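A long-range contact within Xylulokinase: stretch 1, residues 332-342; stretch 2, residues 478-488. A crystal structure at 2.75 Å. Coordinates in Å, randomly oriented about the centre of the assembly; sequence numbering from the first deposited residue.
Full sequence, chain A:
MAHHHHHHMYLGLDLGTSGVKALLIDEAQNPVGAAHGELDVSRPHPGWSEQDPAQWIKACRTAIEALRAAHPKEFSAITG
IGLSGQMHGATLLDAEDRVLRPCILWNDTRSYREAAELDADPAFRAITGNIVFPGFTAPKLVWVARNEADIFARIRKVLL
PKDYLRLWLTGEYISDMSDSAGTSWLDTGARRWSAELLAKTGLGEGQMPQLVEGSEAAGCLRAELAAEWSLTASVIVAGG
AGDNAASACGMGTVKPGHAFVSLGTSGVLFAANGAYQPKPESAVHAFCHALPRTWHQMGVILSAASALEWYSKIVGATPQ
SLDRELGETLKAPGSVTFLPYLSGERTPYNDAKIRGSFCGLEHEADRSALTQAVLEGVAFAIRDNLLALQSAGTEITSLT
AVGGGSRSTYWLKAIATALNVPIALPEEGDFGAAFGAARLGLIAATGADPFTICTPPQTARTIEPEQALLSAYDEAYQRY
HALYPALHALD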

ATOM      1  N   ALA A 332     -27.401 -12.029  12.292  1.00 39.88           N
ATOM      2  CA  ALA A 332     -27.482 -10.826  13.108  1.00 41.99           C
ATOM      3  C   ALA A 332     -26.394 -10.876  14.169  1.00 42.57           C
ATOM      4  O   ALA A 332     -26.089 -11.950  14.681  1.00 49.49           O
ATOM      5  CB  ALA A 332     -28.834 -10.701  13.788  1.00 40.73           C
ATOM      6  N   PRO A 333     -25.756  -9.755  14.482  1.00 36.02           N
ATOM      7  CA  PRO A 333     -24.700  -9.792  15.499  1.00 39.32           C
ATOM      8  C   PRO A 333     -25.270 -10.283  16.821  1.00 49.90           C
ATOM      9  O   PRO A 333     -26.436 -10.034  17.161  1.00 41.65           O
ATOM     10  CB  PRO A 333     -24.234  -8.337  15.593  1.00 33.66           C
ATOM     11  CG  PRO A 333     -24.665  -7.708  14.307  1.00 34.12           C
ATOM     12  CD  PRO A 333     -25.949  -8.407  13.933  1.00 39.76           C
ATOM     13  N   GLY A 334     -24.438 -11.013  17.561  1.00 51.99           N
ATOM     14  CA  GLY A 334     -24.763 -11.430  18.903  1.00 35.33           C
ATOM     15  C   GLY A 334     -24.171 -10.497  19.945  1.00 34.48           C
ATOM     16  O   GLY A 334     -23.702  -9.392  19.658  1.00 55.57           O
ATOM     17  N   SER A 335     -24.172 -10.975  21.187  1.00 35.32           N
ATOM     18  CA  SER A 335     -23.705 -10.146  22.288  1.00 38.39           C
ATOM     19  C   SER A 335     -22.195 -10.015  22.300  1.00 42.65           C
ATOM     20  O   SER A 335     -21.682  -9.112  22.969  1.00 46.36           O
ATOM     21  CB  SER A 335     -24.210 -10.709  23.624  1.00 35.97           C
ATOM     22  OG  SER A 335     -23.710 -11.997  23.879  1.00 38.61           O
ATOM     23  N   VAL A 336     -21.490 -10.866  21.550  1.00 37.06           N
ATOM     24  CA  VAL A 336     -20.032 -10.823  21.481  1.00 37.01           C
ATOM     25  C   VAL A 336     -19.570  -9.713  20.538  1.00 37.89           C
ATOM     26  O   VAL A 336     -20.067  -9.574  19.413  1.00 46.92           O
ATOM     27  CB  VAL A 336     -19.457 -12.171  21.036  1.00 32.19           C
ATOM     28  CG1 VAL A 336     -17.967 -12.036  20.993  1.00 38.01           C
ATOM     29  CG2 VAL A 336     -19.861 -13.282  21.979  1.00 32.82           C
ATOM     30  N   THR A 337     -18.622  -8.913  21.007  1.00 32.99           N
ATOM     31  CA  THR A 337     -17.990  -7.848  20.247  1.00 30.18           C
ATOM     32  C   THR A 337     -16.483  -8.082  20.248  1.00 35.31           C
ATOM     33  O   THR A 337     -15.906  -8.457  21.273  1.00 43.40           O
ATOM     34  CB  THR A 337     -18.339  -6.458  20.853  1.00 34.01           C
ATOM     35  OG1 THR A 337     -19.739  -6.154  20.650  1.00 38.92           O
ATOM     36  CG2 THR A 337     -17.470  -5.349  20.266  1.00 31.18           C
ATOM     37  N   PHE A 338     -15.839  -7.878  19.107  1.00 30.25           N
ATOM     38  CA  PHE A 338     -14.389  -8.041  19.007  1.00 31.77           C
ATOM     39  C   PHE A 338     -13.760  -6.706  18.608  1.00 39.73           C
ATOM     40  O   PHE A 338     -14.165  -6.094  17.611  1.00 41.93           O
ATOM     41  CB  PHE A 338     -14.026  -9.137  18.004  1.00 28.36           C
ATOM     42  CG  PHE A 338     -12.555  -9.336  17.815  1.00 29.15           C
ATOM     43  CD1 PHE A 338     -11.787  -9.931  18.790  1.00 39.20           C
ATOM     44  CD2 PHE A 338     -11.942  -8.940  16.656  1.00 36.98           C
ATOM     45  CE1 PHE A 338     -10.422 -10.123  18.615  1.00 35.05           C
ATOM     46  CE2 PHE A 338     -10.585  -9.128  16.471  1.00 33.11           C
ATOM     47  CZ  PHE A 338      -9.829  -9.723  17.449  1.00 32.14           C
ATOM     48  N   LEU A 339     -12.843  -6.213  19.434  1.00 33.82           N
ATOM     49  CA  LEU A 339     -12.000  -5.092  19.036  1.00 36.74           C
ATOM     50  C   LEU A 339     -10.696  -5.622  18.443  1.00 39.57           C
ATOM     51  O   LEU A 339      -9.938  -6.288  19.158  1.00 42.40           O
ATOM     52  CB  LEU A 339     -11.697  -4.195  20.220  1.00 33.14           C
ATOM     53  CG  LEU A 339     -12.746  -3.297  20.844  1.00 29.37           C
ATOM     54  CD1 LEU A 339     -11.968  -2.277  21.648  1.00 34.98           C
ATOM     55  CD2 LEU A 339     -13.617  -2.612  19.833  1.00 28.96           C
ATOM     56  N   PRO A 340     -10.387  -5.358  17.157  1.00 33.58           N
ATOM     57  CA  PRO A 340      -9.227  -6.012  16.523  1.00 37.96           C
ATOM     58  C   PRO A 340      -7.885  -5.325  16.766  1.00 41.57           C
ATOM     59  O   PRO A 340      -7.012  -5.355  15.896  1.00 44.48           O
ATOM     60  CB  PRO A 340      -9.588  -5.982  15.034  1.00 34.74           C
ATOM     61  CG  PRO A 340     -10.448  -4.786  14.885  1.00 28.51           C
ATOM     62  CD  PRO A 340     -11.192  -4.592  16.184  1.00 32.27           C
ATOM     63  N   TYR A 341      -7.709  -4.689  17.920  1.00 39.99           N
ATOM     64  CA  TYR A 341      -6.538  -3.851  18.182  1.00 32.44           C
ATOM     65  C   TYR A 341      -5.372  -4.651  18.752  1.00 37.70           C
ATOM     66  O   TYR A 341      -4.712  -4.191  19.702  1.00 33.88           O
ATOM     67  CB  TYR A 341      -6.917  -2.707  19.119  1.00 23.72           C
ATOM     68  CG  TYR A 341      -8.117  -1.884  18.672  1.00 30.75           C
ATOM     69  CD1 TYR A 341      -8.370  -1.658  17.309  1.00 31.36           C
ATOM     70  CD2 TYR A 341      -9.009  -1.332  19.611  1.00 30.67           C
ATOM     71  CE1 TYR A 341      -9.479  -0.914  16.889  1.00 31.80           C
ATOM     72  CE2 TYR A 341     -10.111  -0.559  19.207  1.00 29.69           C
ATOM     73  CZ  TYR A 341     -10.339  -0.358  17.842  1.00 36.08           C
ATOM     74  OH  TYR A 341     -11.414   0.401  17.412  1.00 27.69           O
ATOM     75  N   LEU A 342      -5.082  -5.834  18.187  1.00 30.51           N
ATOM     76  CA  LEU A 342      -4.019  -6.698  18.713  1.00 23.83           C
ATOM     77  C   LEU A 342      -2.645  -6.037  18.685  1.00 24.43           C
ATOM     78  O   LEU A 342      -1.763  -6.432  19.465  1.00 36.11           O
ATOM     79  CB  LEU A 342      -3.953  -8.000  17.912  1.00 27.32           C
ATOM     80  CG  LEU A 342      -5.278  -8.768  17.876  1.00 25.12           C
ATOM     81  CD1 LEU A 342      -5.200  -9.805  16.803  1.00 31.28           C
ATOM     82  CD2 LEU A 342      -5.620  -9.391  19.214  1.00 30.97           C
TER
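Stretch 2 478-488: QRYHALYPALH

Stretch 2 is helical throughout, belonging to a helix that begins earlier in the chain, and it packs across the short strand that includes Thr-337 and Leu-339. The two segments run in broadly the same sense: their N-to-C directions differ by 48°, with a signed crossing angle of -48°, and their axes approach to 8.8 Å. The backbones come nearest where the CA of Thr-337 lies 6.4 Å from the CA of Tyr-480. Within the helix, Ala-482 N bonds to Gln-478 O and Leu-483 N to Arg-479 O. Proline has no amide hydrogen, so the N of Pro-485 makes no bond to the preceding turn, and the helix is kinked there; Leu-487 N to Leu-483 O and His-488 N to Tyr-484 O resume the pattern.

Most of the contact is apolar. Leu-339 points its CA-to-CB bond sideways, but the end of its side chain comes nearer the helix. Its CD2 lies over one face of the Tyr-480 ring, 3.8 Å from the ring centroid, in a CH-pi contact, while its CD1 is 4.3 Å from CB of Leu-483 and 3.9 Å from CD1 of Leu-487. A branched leucine suits this place: CD2 covers the ring and CD1 reaches Leu-487, while both lie near Leu-483. Leu-483 and Leu-487, one helical turn apart, both point toward the strand. Thr-337 points toward the helix where the backbones are nearest: its CG2 lies 4.0 Å from CA of Tyr-480 and 3.8 Å from CD1 of Leu-483.

Tyr-480, which has the largest area covered in this contact, meets other neighbours at its ring edge. Phe-338 O is 3.4 Å from CE2 of Tyr-480, and Pro-340 CD is 3.7 Å from the same CE2. Tyr-341 extends the aromatic cluster, its CE2 4.1 Å from CD1 of Tyr-484.

Two waters link the stretches here. The OH of Tyr-341 and the OH of Tyr-480 lie 3.2 Å apart, and one water bonds to both hydroxyls, at 2.5 Å from each OH. A second water lies 2.7 Å from Tyr-341 OH and donates to the backbone O of Tyr-480 at 3.1 Å. Tyrosine thus combines a ring for packing with a hydroxyl that reaches solvent molecules.

At the other end, the long side chain of Arg-479 reaches the loop before the strand. Its NH2 comes within 2.9 Å of Gly-334 O, but the angle is too poor for a hydrogen bond.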

ATOM      1  N   GLN A 478     -22.516   0.544  17.267  1.00 45.62           N
ATOM      2  CA  GLN A 478     -22.440   1.503  18.368  1.00 41.67           C
ATOM      3  C   GLN A 478     -21.818   0.872  19.616  1.00 39.33           C
ATOM      4  O   GLN A 478     -21.031   1.523  20.317  1.00 34.42           O
ATOM      5  CB  GLN A 478     -23.826   2.084  18.657  1.00 36.75           C
ATOM      6  CG  GLN A 478     -24.355   2.970  17.515  1.00 41.62           C
ATOM      7  CD  GLN A 478     -23.535   4.244  17.310  1.00 57.29           C
ATOM      8  OE1 GLN A 478     -22.753   4.646  18.179  1.00 64.98           O
ATOM      9  NE2 GLN A 478     -23.658   4.842  16.124  1.00 56.54           N
ATOM     10  N   ARG A 479     -22.125  -0.405  19.883  1.00 33.38           N
ATOM     11  CA  ARG A 479     -21.458  -1.135  20.960  1.00 36.31           C
ATOM     12  C   ARG A 479     -19.947  -1.150  20.751  1.00 43.20           C
ATOM     13  O   ARG A 479     -19.178  -0.776  21.641  1.00 48.75           O
ATOM     14  CB  ARG A 479     -21.996  -2.568  21.007  1.00 43.22           C
ATOM     15  CG  ARG A 479     -22.653  -3.026  22.313  1.00 52.45           C
ATOM     16  CD  ARG A 479     -23.927  -3.827  22.003  1.00 50.77           C
ATOM     17  NE  ARG A 479     -23.638  -4.969  21.133  1.00 47.96           N
ATOM     18  CZ  ARG A 479     -24.511  -5.518  20.289  1.00 51.12           C
ATOM     19  NH1 ARG A 479     -25.751  -5.019  20.185  1.00 40.82           N
ATOM     20  NH2 ARG A 479     -24.138  -6.564  19.533  1.00 49.46           N
ATOM     21  N   TYR A 480     -19.512  -1.496  19.541  1.00 44.72           N
ATOM     22  CA  TYR A 480     -18.089  -1.528  19.226  1.00 42.85           C
ATOM     23  C   TYR A 480     -17.455  -0.157  19.425  1.00 40.50           C
ATOM     24  O   TYR A 480     -16.330  -0.042  19.929  1.00 30.91           O
ATOM     25  CB  TYR A 480     -17.926  -2.020  17.783  1.00 40.13           C
ATOM     26  CG  TYR A 480     -16.555  -1.898  17.152  1.00 33.28           C
ATOM     27  CD1 TYR A 480     -16.111  -0.683  16.617  1.00 27.11           C
ATOM     28  CD2 TYR A 480     -15.736  -3.007  17.031  1.00 28.69           C
ATOM     29  CE1 TYR A 480     -14.875  -0.572  16.024  1.00 31.24           C
ATOM     30  CE2 TYR A 480     -14.492  -2.908  16.443  1.00 38.05           C
ATOM     31  CZ  TYR A 480     -14.067  -1.688  15.932  1.00 39.60           C
ATOM     32  OH  TYR A 480     -12.833  -1.595  15.323  1.00 41.34           O
ATOM     33  N   HIS A 481     -18.164   0.892  19.020  1.00 35.18           N
ATOM     34  CA  HIS A 481     -17.633   2.245  19.110  1.00 36.56           C
ATOM     35  C   HIS A 481     -17.518   2.717  20.560  1.00 33.18           C
ATOM     36  O   HIS A 481     -16.560   3.417  20.911  1.00 33.37           O
ATOM     37  CB  HIS A 481     -18.510   3.182  18.286  1.00 45.16           C
ATOM     38  CG  HIS A 481     -17.929   4.547  18.108  1.00 49.10           C
ATOM     39  ND1 HIS A 481     -18.637   5.699  18.364  1.00 47.48           N
ATOM     40  CD2 HIS A 481     -16.707   4.940  17.676  1.00 47.33           C
ATOM     41  CE1 HIS A 481     -17.873   6.745  18.110  1.00 51.64           C
ATOM     42  NE2 HIS A 481     -16.696   6.312  17.696  1.00 52.22           N
ATOM     43  N   ALA A 482     -18.509   2.385  21.410  1.00 38.69           N
ATOM     44  CA  ALA A 482     -18.494   2.775  22.825  1.00 32.64           C
ATOM     45  C   ALA A 482     -17.426   2.038  23.628  1.00 39.52           C
ATOM     46  O   ALA A 482     -17.014   2.527  24.682  1.00 46.44           O
ATOM     47  CB  ALA A 482     -19.861   2.550  23.461  1.00 33.74           C
ATOM     48  N   LEU A 483     -16.991   0.864  23.173  1.00 36.82           N
ATOM     49  CA  LEU A 483     -15.962   0.129  23.893  1.00 37.41           C
ATOM     50  C   LEU A 483     -14.622   0.851  23.870  1.00 43.95           C
ATOM     51  O   LEU A 483     -13.845   0.718  24.826  1.00 51.24           O
ATOM     52  CB  LEU A 483     -15.823  -1.275  23.319  1.00 35.77           C
ATOM     53  CG  LEU A 483     -16.621  -2.250  24.182  1.00 42.33           C
ATOM     54  CD1 LEU A 483     -16.781  -3.615  23.533  1.00 43.02           C
ATOM     55  CD2 LEU A 483     -15.961  -2.372  25.537  1.00 50.45           C
ATOM     56  N   TYR A 484     -14.297   1.579  22.785  1.00 38.09           N
ATOM     57  CA  TYR A 484     -12.956   2.164  22.726  1.00 41.12           C
ATOM     58  C   TYR A 484     -12.713   3.220  23.795  1.00 45.53           C
ATOM     59  O   TYR A 484     -11.689   3.131  24.487  1.00 47.54           O
ATOM     60  CB  TYR A 484     -12.646   2.731  21.342  1.00 32.14           C
ATOM     61  CG  TYR A 484     -11.343   3.515  21.370  1.00 35.83           C
ATOM     62  CD1 TYR A 484     -10.123   2.860  21.412  1.00 44.11           C
ATOM     63  CD2 TYR A 484     -11.330   4.909  21.390  1.00 45.71           C
ATOM     64  CE1 TYR A 484      -8.923   3.564  21.456  1.00 48.82           C
ATOM     65  CE2 TYR A 484     -10.131   5.623  21.443  1.00 43.83           C
ATOM     66  CZ  TYR A 484      -8.930   4.941  21.472  1.00 42.70           C
ATOM     67  OH  TYR A 484      -7.732   5.618  21.529  1.00 38.34           O
ATOM     68  N   PRO A 485     -13.535   4.266  23.943  1.00 45.68           N
ATOM     69  CA  PRO A 485     -13.237   5.260  24.993  1.00 45.27           C
ATOM     70  C   PRO A 485     -13.294   4.687  26.400  1.00 50.10           C
ATOM     71  O   PRO A 485     -12.591   5.177  27.294  1.00 47.45           O
ATOM     72  CB  PRO A 485     -14.295   6.350  24.767  1.00 35.84           C
ATOM     73  CG  PRO A 485     -15.339   5.720  23.934  1.00 38.55           C
ATOM     74  CD  PRO A 485     -14.678   4.680  23.109  1.00 39.99           C
ATOM     75  N   ALA A 486     -14.125   3.669  26.628  1.00 46.83           N
ATOM     76  CA  ALA A 486     -14.150   3.019  27.932  1.00 41.09           C
ATOM     77  C   ALA A 486     -12.825   2.313  28.221  1.00 44.47           C
ATOM     78  O   ALA A 486     -12.248   2.485  29.295  1.00 52.90           O
ATOM     79  CB  ALA A 486     -15.335   2.050  28.018  1.00 41.58           C
ATOM     80  N   LEU A 487     -12.296   1.557  27.254  1.00 38.98           N
ATOM     81  CA  LEU A 487     -11.025   0.881  27.492  1.00 46.25           C
ATOM     82  C   LEU A 487      -9.853   1.843  27.442  1.00 47.69           C
ATOM     83  O   LEU A 487      -8.896   1.682  28.202  1.00 45.01           O
ATOM     84  CB  LEU A 487     -10.812  -0.239  26.469  1.00 41.31           C
ATOM     85  CG  LEU A 487     -11.806  -1.395  26.513  1.00 46.23           C
ATOM     86  CD1 LEU A 487     -11.441  -2.437  25.477  1.00 46.15           C
ATOM     87  CD2 LEU A 487     -11.794  -2.005  27.899  1.00 46.47           C
ATOM     88  N   HIS A 488      -9.926   2.859  26.586  1.00 55.24           N
ATOM     89  CA  HIS A 488      -8.844   3.831  26.477  1.00 55.38           C
ATOM     90  C   HIS A 488      -8.635   4.578  27.790  1.00 57.67           C
ATOM     91  O   HIS A 488      -7.507   4.952  28.120  1.00 50.38           O
ATOM     92  CB  HIS A 488      -9.133   4.819  25.349  1.00 52.27           C
ATOM     93  CG  HIS A 488      -8.101   5.891  25.224  1.00 56.80           C
ATOM     94  ND1 HIS A 488      -6.768   5.613  25.001  1.00 59.08           N
ATOM     95  CD2 HIS A 488      -8.194   7.237  25.324  1.00 54.79           C
ATOM     96  CE1 HIS A 488      -6.089   6.743  24.952  1.00 57.57           C
ATOM     97  NE2 HIS A 488      -6.928   7.742  25.152  1.00 56.11           N
TER
HETATM   98  O   HOH W   1     -12.026   0.768  15.051  1.00 26.47           O
HETATM   99  O   HOH W   2     -13.708   0.928  18.636  1.00 38.80           O